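Local coordinates for xylose isomerase-like TIM barrel domain-containing protein (Sinorhizobium meliloti, PDB 3JU2) that is of unknown function but binds a zinc ion inside a xylose isomerase-like TIM barrel, which suggests a metal-dependent enzyme, at residues A[9-14]-A[245-250]; A[174-179]-A[203-208]. All blocks are in the same frame, centred on the assembly; numbering follows the deposited sequence.

Contact 1 of 2, residues A[9-14]-A[245-250]; sequences SINLAT and AQEVEI. With ZN (zinc ion), chain D.
Asn11 lies against Glu247 and Glu249 where the first and last strands of the TIM barrel, 8-11 and 246-248, run parallel and close the sheet. Its CG is anti to the backbone N (chi1 -180°), which turns the amide to the barrel interior, the face that also carries Ser9 and Glu247. There ND2 donates to OE2 of Glu247 at 2.9 Å. The carboxylate oxygen is met on its anti side, from 33° out of the carboxylate plane, while the acceptor lies close to the amide plane. OE2 of Glu249 also comes near ND2 of Asn11, but at a poor angle for a hydrogen bond; OE1 of Glu249 instead binds the zinc at 2.1 Å, alongside Glu143, Asp178 and His205. An amide suits this place because both its ends are used: OD1 accepts from the backbone N of Ala13, in the carbonyl plane, forming an Asx turn, and also bonds Trp39. OE1 of Glu247 is taken by Thr63, which bonds Ser9 OG as well; the small serine leaves room for Glu247, their CB atoms 3.9 Å apart.

Toward the outer helices, Ile10 runs alongside Val248, both reaching in one direction, with CD1 of Ile10 3.8 Å from CB of Val248. Branched aliphatic residues fit this layer, where helix 261-276 packs over them through Ile265 and Cys268. Backbone bonds link Ser9 N to Gln246 O, Val248 N to Ser9 O, and Asn11 N to Val248 O. Past the strand ends Thr14 takes over: with OG1 beside its own backbone N (chi1 -65°), the hydroxyl faces 245-250 and accepts a hydrogen bond from the backbone N of Ile250 at 3.1 Å, while Val248 O lies 2.9 Å from the same OG1.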
loop_
_atom_site.group_PDB
_atom_site.type_symbol
_atom_site.label_atom_id
_atom_site.label_comp_id
_atom_site.label_asym_id
_atom_site.label_seq_id
_atom_site.Cartn_x
_atom_site.Cartn_y
_atom_site.Cartn_z
ATOM N N SER A 9 24.940 7.470 -0.340
ATOM C CA SER A 9 24.456 8.790 0.021
ATOM C C SER A 9 23.592 8.685 1.290
ATOM O O SER A 9 23.001 7.628 1.565
ATOM C CB SER A 9 23.653 9.408 -1.115
ATOM O OG SER A 9 23.224 10.729 -0.812
ATOM N N ILE A 10 23.544 9.769 2.058
ATOM C CA ILE A 10 22.726 9.811 3.264
ATOM C C ILE A 10 21.699 10.914 3.126
ATOM O O ILE A 10 22.027 12.108 3.045
ATOM C CB ILE A 10 23.564 9.991 4.586
ATOM C CG1 ILE A 10 24.595 8.866 4.771
ATOM C CG2 ILE A 10 22.646 10.177 5.816
ATOM C CD1 ILE A 10 24.056 7.432 5.003
ATOM N N ASN A 11 20.434 10.507 3.082
ATOM C CA ASN A 11 19.346 11.464 3.198
ATOM C C ASN A 11 19.334 11.886 4.675
ATOM O O ASN A 11 19.274 11.045 5.556
ATOM C CB ASN A 11 18.021 10.815 2.769
ATOM C CG ASN A 11 16.845 11.761 2.855
ATOM O OD1 ASN A 11 16.594 12.361 3.897
ATOM N ND2 ASN A 11 16.080 11.868 1.761
ATOM N N LEU A 12 19.407 13.184 4.922
ATOM C CA LEU A 12 19.689 13.704 6.278
ATOM C C LEU A 12 18.538 13.530 7.272
ATOM O O LEU A 12 18.703 13.762 8.473
ATOM C CB LEU A 12 20.097 15.165 6.211
ATOM C CG LEU A 12 21.311 15.526 5.350
ATOM C CD1 LEU A 12 21.707 16.978 5.555
ATOM C CD2 LEU A 12 22.501 14.594 5.574
ATOM N N ALA A 13 17.374 13.118 6.768
ATOM C CA ALA A 13 16.285 12.685 7.638
ATOM C C ALA A 13 16.695 11.517 8.519
ATOM O O ALA A 13 16.166 11.371 9.610
ATOM C CB ALA A 13 15.073 12.336 6.847
ATOM N N THR A 14 17.647 10.709 8.042
ATOM C CA THR A 14 18.156 9.537 8.745
ATOM C C THR A 14 18.760 9.892 10.123
ATOM O O THR A 14 18.708 9.089 11.041
ATOM C CB THR A 14 19.207 8.822 7.876
ATOM O OG1 THR A 14 18.554 8.321 6.689
ATOM C CG2 THR A 14 19.872 7.666 8.627
ATOM N N ALA A 245 24.278 6.980 -6.794
ATOM C CA ALA A 245 24.462 6.610 -5.397
ATOM C C ALA A 245 23.163 6.086 -4.799
ATOM O O ALA A 245 22.085 6.554 -5.170
ATOM C CB ALA A 245 24.968 7.825 -4.602
ATOM N N GLN A 246 23.280 5.103 -3.906
ATOM C CA GLN A 246 22.147 4.633 -3.124
ATOM C C GLN A 246 22.003 5.548 -1.902
ATOM O O GLN A 246 22.945 5.691 -1.126
ATOM C CB GLN A 246 22.368 3.207 -2.651
ATOM C CG GLN A 246 22.459 2.196 -3.791
ATOM C CD GLN A 246 22.662 0.807 -3.307
ATOM O OE1 GLN A 246 21.908 0.298 -2.468
ATOM N NE2 GLN A 246 23.675 0.152 -3.847
ATOM N N GLU A 247 20.817 6.137 -1.741
ATOM C CA GLU A 247 20.559 7.150 -0.726
ATOM C C GLU A 247 19.771 6.584 0.461
ATOM O O GLU A 247 18.590 6.242 0.348
ATOM C CB GLU A 247 19.868 8.349 -1.366
ATOM C CG GLU A 247 19.393 9.462 -0.419
ATOM C CD GLU A 247 18.408 10.424 -1.094
ATOM O OE1 GLU A 247 18.734 10.962 -2.188
ATOM O OE2 GLU A 247 17.304 10.651 -0.526
ATOM N N VAL A 248 20.446 6.475 1.602
ATOM C CA VAL A 248 19.811 6.028 2.839
ATOM C C VAL A 248 18.794 7.023 3.424
ATOM O O VAL A 248 19.158 8.115 3.897
ATOM C CB VAL A 248 20.847 5.670 3.921
ATOM C CG1 VAL A 248 20.147 5.096 5.150
ATOM C CG2 VAL A 248 21.819 4.646 3.400
ATOM N N GLU A 249 17.531 6.604 3.433
ATOM C CA GLU A 249 16.434 7.380 4.032
ATOM C C GLU A 249 15.624 6.542 5.032
ATOM O O GLU A 249 14.782 5.695 4.659
ATOM C CB GLU A 249 15.532 7.970 2.940
ATOM C CG GLU A 249 14.469 8.946 3.476
ATOM C CD GLU A 249 13.581 9.476 2.378
ATOM O OE1 GLU A 249 13.239 8.679 1.489
ATOM O OE2 GLU A 249 13.233 10.677 2.390
ATOM N N ILE A 250 15.902 6.758 6.315
ATOM C CA ILE A 250 15.299 5.980 7.387
ATOM C C ILE A 250 14.546 6.942 8.319
ATOM O O ILE A 250 15.139 7.899 8.794
ATOM C CB ILE A 250 16.384 5.222 8.210
ATOM C CG1 ILE A 250 17.070 4.146 7.343
ATOM C CG2 ILE A 250 15.757 4.560 9.434
ATOM C CD1 ILE A 250 18.316 3.583 7.970
HETATM ZN ZN ZN D . 12.494 8.157 -0.381
#

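Contact 2 of 2, residues A[174-179]-A[203-208]; sequences GVAIDV and AHHICD. With ZN (zinc ion), chain D.
Strands 174-178 and 203-206 run parallel, their axes 19° apart and 4.6 Å at closest approach, joined by backbone bonds from Ile177 N to Ala203 O, His205 N to Ile177 O and Val179 N to His205 O. On the barrel's inner face Asp178 and His205 cross at about a right angle, carboxylate and ring planes 60° apart, as two ligands of one ion. Asp178 OD2 reaches the zinc at 2.0 Å and His205 ND1 at 2.3 Å; Glu143 and Glu249 complete the site. The aspartate also serves as N-cap of helix 179-182, OD1 accepting from Tyr180 N, while Arg220 bonds OD2; these bonds, with the metal, hold its carboxylate in one rotation. Earlier on the same inner face, Ala176 and Ala203 meet through their methyls, small enough to leave the His205 ring its place.

Just past the strand, at the start of helix 179-182, Val179 sets CG1 at the edge of the His204 ring, 3.7 Å from NE2, while ND1 of His204 bonds Arg234. With CG1 anti to the carbonyl carbon (chi1 -58°), CG2 meets Cys207 O and SG. A glycine at Val179 would probably open a gap between the His204 edge and Cys207. Helix 230-239 closes over Val179 through Leu230 and Ile233, helix 159-169 packs on Val175, and strand 246-248 flanks His204, His205 and Ile206.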
loop_
_atom_site.group_PDB
_atom_site.type_symbol
_atom_site.label_atom_id
_atom_site.label_comp_id
_atom_site.label_asym_id
_atom_site.label_seq_id
_atom_site.Cartn_x
_atom_site.Cartn_y
_atom_site.Cartn_z
ATOM N N GLY A 174 11.505 12.760 -14.029
ATOM C CA GLY A 174 11.792 11.356 -13.865
ATOM C C GLY A 174 11.261 10.881 -12.518
ATOM O O GLY A 174 10.371 11.514 -11.929
ATOM N N VAL A 175 11.799 9.758 -12.068
ATOM C CA VAL A 175 11.364 9.078 -10.839
ATOM C C VAL A 175 12.504 8.914 -9.804
ATOM O O VAL A 175 13.666 8.669 -10.168
ATOM C CB VAL A 175 10.652 7.719 -11.128
ATOM C CG1 VAL A 175 9.359 7.936 -11.980
ATOM C CG2 VAL A 175 11.599 6.720 -11.799
ATOM N N ALA A 176 12.148 9.094 -8.523
ATOM C CA ALA A 176 12.969 8.662 -7.396
ATOM C C ALA A 176 12.382 7.331 -6.939
ATOM O O ALA A 176 11.216 7.276 -6.546
ATOM C CB ALA A 176 12.920 9.691 -6.251
ATOM N N ILE A 177 13.158 6.260 -7.059
ATOM C CA ILE A 177 12.708 4.950 -6.665
ATOM C C ILE A 177 13.157 4.675 -5.226
ATOM O O ILE A 177 14.337 4.425 -4.980
ATOM C CB ILE A 177 13.233 3.830 -7.611
ATOM C CG1 ILE A 177 12.821 4.118 -9.064
ATOM C CG2 ILE A 177 12.766 2.440 -7.136
ATOM C CD1 ILE A 177 13.439 3.162 -10.071
ATOM N N ASP A 178 12.204 4.733 -4.295
ATOM C CA ASP A 178 12.457 4.396 -2.873
ATOM C C ASP A 178 11.932 3.004 -2.590
ATOM O O ASP A 178 10.721 2.730 -2.720
ATOM C CB ASP A 178 11.786 5.439 -1.962
ATOM C CG ASP A 178 12.147 5.280 -0.439
ATOM O OD1 ASP A 178 12.468 4.190 0.067
ATOM O OD2 ASP A 178 12.126 6.316 0.256
ATOM N N VAL A 179 12.822 2.106 -2.174
ATOM C CA VAL A 179 12.440 0.719 -1.904
ATOM C C VAL A 179 11.274 0.577 -0.899
ATOM O O VAL A 179 10.479 -0.353 -1.011
ATOM C CB VAL A 179 13.657 -0.161 -1.474
ATOM C CG1 VAL A 179 14.753 -0.144 -2.565
ATOM C CG2 VAL A 179 14.232 0.263 -0.073
ATOM N N ALA A 203 16.921 8.866 -8.929
ATOM C CA ALA A 203 17.415 8.556 -7.585
ATOM C C ALA A 203 16.978 7.184 -7.133
ATOM O O ALA A 203 15.973 6.642 -7.621
ATOM C CB ALA A 203 16.944 9.625 -6.569
ATOM N N HIS A 204 17.723 6.634 -6.178
ATOM C CA HIS A 204 17.418 5.345 -5.595
ATOM C C HIS A 204 17.580 5.468 -4.069
ATOM O O HIS A 204 18.681 5.764 -3.565
ATOM C CB HIS A 204 18.338 4.275 -6.202
ATOM C CG HIS A 204 18.209 2.922 -5.585
ATOM N ND1 HIS A 204 19.200 1.977 -5.692
ATOM C CD2 HIS A 204 17.202 2.331 -4.891
ATOM C CE1 HIS A 204 18.831 0.873 -5.071
ATOM N NE2 HIS A 204 17.623 1.063 -4.571
ATOM N N HIS A 205 16.483 5.269 -3.343
ATOM C CA HIS A 205 16.509 5.411 -1.871
ATOM C C HIS A 205 16.423 4.059 -1.231
ATOM O O HIS A 205 15.650 3.194 -1.670
ATOM C CB HIS A 205 15.374 6.284 -1.338
ATOM C CG HIS A 205 15.371 7.684 -1.863
ATOM N ND1 HIS A 205 14.461 8.625 -1.437
ATOM C CD2 HIS A 205 16.156 8.310 -2.773
ATOM C CE1 HIS A 205 14.672 9.763 -2.072
ATOM N NE2 HIS A 205 15.695 9.599 -2.888
ATOM N N ILE A 206 17.188 3.878 -0.173
ATOM C CA ILE A 206 17.273 2.611 0.493
ATOM C C ILE A 206 17.003 2.666 1.994
ATOM O O ILE A 206 17.145 3.672 2.592
ATOM C CB ILE A 206 18.573 1.878 0.162
ATOM C CG1 ILE A 206 19.776 2.757 0.448
ATOM C CG2 ILE A 206 18.602 1.508 -1.268
ATOM C CD1 ILE A 206 21.040 1.997 0.679
ATOM N N CYS A 207 16.621 1.529 2.539
ATOM C CA CYS A 207 16.088 1.322 3.867
ATOM C C CYS A 207 15.458 -0.049 3.834
ATOM O O CYS A 207 15.713 -0.772 2.939
ATOM C CB CYS A 207 15.085 2.389 4.256
ATOM S SG CYS A 207 13.690 2.532 3.247
ATOM N N ASP A 208 14.644 -0.415 4.798
ATOM C CA ASP A 208 14.060 -1.730 4.808
ATOM C C ASP A 208 12.663 -1.721 5.372
ATOM O O ASP A 208 12.288 -0.846 6.079
ATOM C CB ASP A 208 14.931 -2.721 5.570
ATOM C CG ASP A 208 15.001 -4.093 4.919
ATOM O OD1 ASP A 208 15.984 -4.773 5.143
ATOM O OD2 ASP A 208 14.092 -4.504 4.225
HETATM ZN ZN ZN D . 12.494 8.157 -0.381
#

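Overall arrangement
Contacts 1 and 2 belong to the same eight-stranded parallel barrel, their centres about 10 Å apart. Contact 1 joins the first strand to the eighth and so closes the cylinder; contact 2 joins the sixth to the seventh and is nested, along the chain, inside the loop that contact 1 closes. Strands 201-206 and 246-248 are neighbours, and between them Glu247 N lies 2.8 Å from His204 O, and Glu247 O 2.8 Å from Ile206 N, probable hydrogen bonds that make the two contacts continuous. Both reach the zinc: residues far apart in sequence converge at the C-terminal ends of the strands, where TIM barrels carry their active sites, consistent with one here.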